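Local coordinates for peptidoglycan synthetase penicillin-binding protein 3 (Bifidobacterium adolescentis, PDB 4YE5) that probably binds penicillin and, as a member of the transpeptidase family, probably cross-links peptidoglycan strands during cell-wall synthesis, at residues M354-R359 against R395-L399. Numbering follows the deposited sequence.
Sequences MTNEQR and RNTVL
Helix 356-365 begins with its first turn facing segment 395-399, with N356 and R395 6.5 Å apart between CA atoms and R359 and L399 7.4 Å. The pairing lies in the penicillin-binding transpeptidase domain, where a capping box of T355 and Q358 starts the longer helix and two arginine side chains cross obliquely, bringing their guanidinium groups together. R359, extended from CG to NE, lays its guanidinium between the side chains of R395 and L399. R395 NH1 sits over one face, displaced toward the rim, and L399 CD1 over the other, 3.6 Å from R359 NH1. The like-charged groups lie close together, their planes inclined by 31° and NH2 of R359 3.6 Å from NH1 of R395.

Four oxygens, two from the backbone and two from asparagine side chains, accept from the pair and probably offset its repulsion. R359 NE donates to M354 O, whereas NH1 grips R395 O at 2.7 Å and N396 OD1 in a nearly straight bond (171°). Both NH1 acceptors lie in the guanidinium plane, which fixes its rotation. The N396 ND2 hydrogen bond to Y322 OH is consistent with holding the amide so that OD1 meets R359. The R395 chain bends at CG-CD (chi3 -60°), bringing NE to within 2.7 Å of N356 OD1; NH1 adds a weak bond to the same oxygen. On the aliphatic part of R359, L399 CD2 packs against CG and CD, while L399 touches A293 of helix 290-299. One water joins M354 O to R395 NH1; a second accepts from R359 NH2 at 2.7 Å and donates to N396 OD1.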
HETATM    1  N   MSE A 354      35.228  14.114   3.558  1.00 34.52           N
HETATM    2  CA  MSE A 354      34.399  12.918   3.469  1.00 29.59           C
HETATM    3  C   MSE A 354      34.722  12.139   2.192  1.00 34.29           C
HETATM    4  O   MSE A 354      34.510  12.645   1.091  1.00 32.49           O
HETATM    5  CB  MSE A 354      32.923  13.314   3.458  1.00 27.58           C
HETATM    6  CG  MSE A 354      31.979  12.194   3.849  1.00 33.65           C
HETATM    7 SE   MSE A 354      30.150  12.866   4.010  0.54 29.61          SE
HETATM    8  CE  MSE A 354      29.389  11.314   4.901  1.00 23.39           C
ATOM      9  N   THR A 355      35.216  10.911   2.338  1.00 35.24           N
ATOM     10  CA  THR A 355      35.600  10.109   1.179  1.00 35.58           C
ATOM     11  C   THR A 355      34.373   9.626   0.438  1.00 34.65           C
ATOM     12  O   THR A 355      33.291   9.561   1.018  1.00 32.73           O
ATOM     13  CB  THR A 355      36.431   8.861   1.571  1.00 40.74           C
ATOM     14  OG1 THR A 355      35.597   7.922   2.265  1.00 41.48           O
ATOM     15  CG2 THR A 355      37.658   9.235   2.438  1.00 39.95           C
ATOM     16  N   ASN A 356      34.553   9.294  -0.843  1.00 36.16           N
ATOM     17  CA  ASN A 356      33.508   8.675  -1.662  1.00 33.83           C
ATOM     18  C   ASN A 356      32.812   7.524  -0.933  1.00 35.19           C
ATOM     19  O   ASN A 356      31.585   7.423  -0.932  1.00 34.38           O
ATOM     20  CB  ASN A 356      34.108   8.127  -2.968  1.00 41.13           C
ATOM     21  CG  ASN A 356      34.287   9.197  -4.040  1.00 48.21           C
ATOM     22  OD1 ASN A 356      34.083  10.382  -3.796  1.00 47.06           O
ATOM     23  ND2 ASN A 356      34.671   8.768  -5.242  1.00 52.69           N
ATOM     24  N   GLU A 357      33.600   6.656  -0.308  1.00 36.79           N
ATOM     25  CA  GLU A 357      33.039   5.498   0.372  1.00 39.64           C
ATOM     26  C   GLU A 357      32.141   5.912   1.534  1.00 28.59           C
ATOM     27  O   GLU A 357      31.071   5.343   1.728  1.00 29.53           O
ATOM     28  CB  GLU A 357      34.144   4.555   0.865  1.00 50.24           C
ATOM     29  CG  GLU A 357      33.598   3.293   1.526  1.00 62.83           C
ATOM     30  CD  GLU A 357      34.679   2.421   2.136  1.00 76.59           C
ATOM     31  OE1 GLU A 357      35.865   2.816   2.078  1.00 81.95           O
ATOM     32  OE2 GLU A 357      34.340   1.343   2.676  1.00 79.12           O
ATOM     33  N   GLN A 358      32.582   6.905   2.302  1.00 34.32           N
ATOM     34  CA  GLN A 358      31.785   7.420   3.408  1.00 32.16           C
ATOM     35  C   GLN A 358      30.497   8.062   2.906  1.00 34.81           C
ATOM     36  O   GLN A 358      29.427   7.843   3.475  1.00 28.72           O
ATOM     37  CB  GLN A 358      32.592   8.432   4.219  1.00 31.18           C
ATOM     38  CG  GLN A 358      33.721   7.798   4.979  1.00 31.75           C
ATOM     39  CD  GLN A 358      34.668   8.824   5.536  1.00 34.68           C
ATOM     40  OE1 GLN A 358      34.804   9.918   4.991  1.00 35.44           O
ATOM     41  NE2 GLN A 358      35.333   8.480   6.632  1.00 37.15           N
ATOM     42  N   ARG A 359      30.599   8.848   1.834  1.00 31.61           N
ATOM     43  CA  ARG A 359      29.403   9.451   1.239  1.00 31.72           C
ATOM     44  C   ARG A 359      28.388   8.378   0.861  1.00 30.60           C
ATOM     45  O   ARG A 359      27.234   8.449   1.271  1.00 25.73           O
ATOM     46  CB  ARG A 359      29.758  10.335   0.028  1.00 25.02           C
ATOM     47  CG  ARG A 359      30.662  11.505   0.391  1.00 27.91           C
ATOM     48  CD  ARG A 359      31.250  12.234  -0.836  1.00 31.48           C
ATOM     49  NE  ARG A 359      32.262  13.207  -0.411  1.00 34.89           N
ATOM     50  CZ  ARG A 359      32.485  14.378  -1.003  1.00 33.88           C
ATOM     51  NH1 ARG A 359      31.774  14.732  -2.066  1.00 28.84           N
ATOM     52  NH2 ARG A 359      33.415  15.202  -0.527  1.00 34.16           N
ATOM     53  N   ARG A 395      30.245  12.888  -7.400  1.00 31.26           N
ATOM     54  CA  ARG A 395      30.692  12.595  -6.034  1.00 34.04           C
ATOM     55  C   ARG A 395      30.314  13.752  -5.108  1.00 33.99           C
ATOM     56  O   ARG A 395      30.181  13.567  -3.899  1.00 33.73           O
ATOM     57  CB  ARG A 395      32.209  12.336  -5.976  1.00 33.25           C
ATOM     58  CG  ARG A 395      33.056  13.592  -6.145  1.00 32.75           C
ATOM     59  CD  ARG A 395      34.545  13.318  -5.966  1.00 46.58           C
ATOM     60  NE  ARG A 395      34.875  12.786  -4.643  1.00 48.10           N
ATOM     61  CZ  ARG A 395      35.248  13.528  -3.604  1.00 48.54           C
ATOM     62  NH1 ARG A 395      35.536  12.950  -2.441  1.00 43.44           N
ATOM     63  NH2 ARG A 395      35.337  14.847  -3.722  1.00 49.74           N
ATOM     64  N   ASN A 396      30.126  14.939  -5.683  1.00 35.54           N
ATOM     65  CA  ASN A 396      29.726  16.120  -4.909  1.00 34.34           C
ATOM     66  C   ASN A 396      28.225  16.404  -4.895  1.00 32.35           C
ATOM     67  O   ASN A 396      27.649  16.743  -3.849  1.00 29.23           O
ATOM     68  CB  ASN A 396      30.504  17.348  -5.392  1.00 36.88           C
ATOM     69  CG  ASN A 396      31.900  17.396  -4.822  1.00 37.26           C
ATOM     70  OD1 ASN A 396      32.084  17.238  -3.612  1.00 31.26           O
ATOM     71  ND2 ASN A 396      32.901  17.583  -5.688  1.00 31.20           N
ATOM     72  N   THR A 397      27.578  16.256  -6.047  1.00 24.28           N
ATOM     73  CA  THR A 397      26.125  16.454  -6.124  1.00 22.76           C
ATOM     74  C   THR A 397      25.375  15.467  -5.222  1.00 24.23           C
ATOM     75  O   THR A 397      24.270  15.750  -4.755  1.00 22.38           O
ATOM     76  CB  THR A 397      25.591  16.320  -7.572  1.00 23.94           C
ATOM     77  OG1 THR A 397      25.839  14.998  -8.052  1.00 28.04           O
ATOM     78  CG2 THR A 397      26.277  17.331  -8.512  1.00 24.56           C
ATOM     79  N   VAL A 398      25.980  14.315  -4.954  1.00 27.74           N
ATOM     80  CA  VAL A 398      25.344  13.332  -4.073  1.00 23.93           C
ATOM     81  C   VAL A 398      25.166  13.912  -2.656  1.00 24.27           C
ATOM     82  O   VAL A 398      24.290  13.478  -1.902  1.00 24.45           O
ATOM     83  CB  VAL A 398      26.146  12.002  -4.033  1.00 28.41           C
ATOM     84  CG1 VAL A 398      27.266  12.068  -3.012  1.00 27.09           C
ATOM     85  CG2 VAL A 398      25.229  10.831  -3.726  1.00 30.74           C
ATOM     86  N   LEU A 399      25.986  14.905  -2.309  1.00 24.31           N
ATOM     87  CA  LEU A 399      25.892  15.568  -1.004  1.00 22.32           C
ATOM     88  C   LEU A 399      24.610  16.363  -0.878  1.00 26.73           C
ATOM     89  O   LEU A 399      24.120  16.577   0.229  1.00 25.26           O
ATOM     90  CB  LEU A 399      27.070  16.525  -0.777  1.00 21.51           C
ATOM     91  CG  LEU A 399      28.482  15.940  -0.740  1.00 22.99           C
ATOM     92  CD1 LEU A 399      29.495  17.067  -0.512  1.00 24.22           C
ATOM     93  CD2 LEU A 399      28.600  14.846   0.346  1.00 30.46           C
TER
HETATM   94  O   HOH W   1      37.084  13.667  -0.198  1.00 43.94           O
HETATM   95  O   HOH W   2      33.624  17.851  -1.157  1.00 30.78           O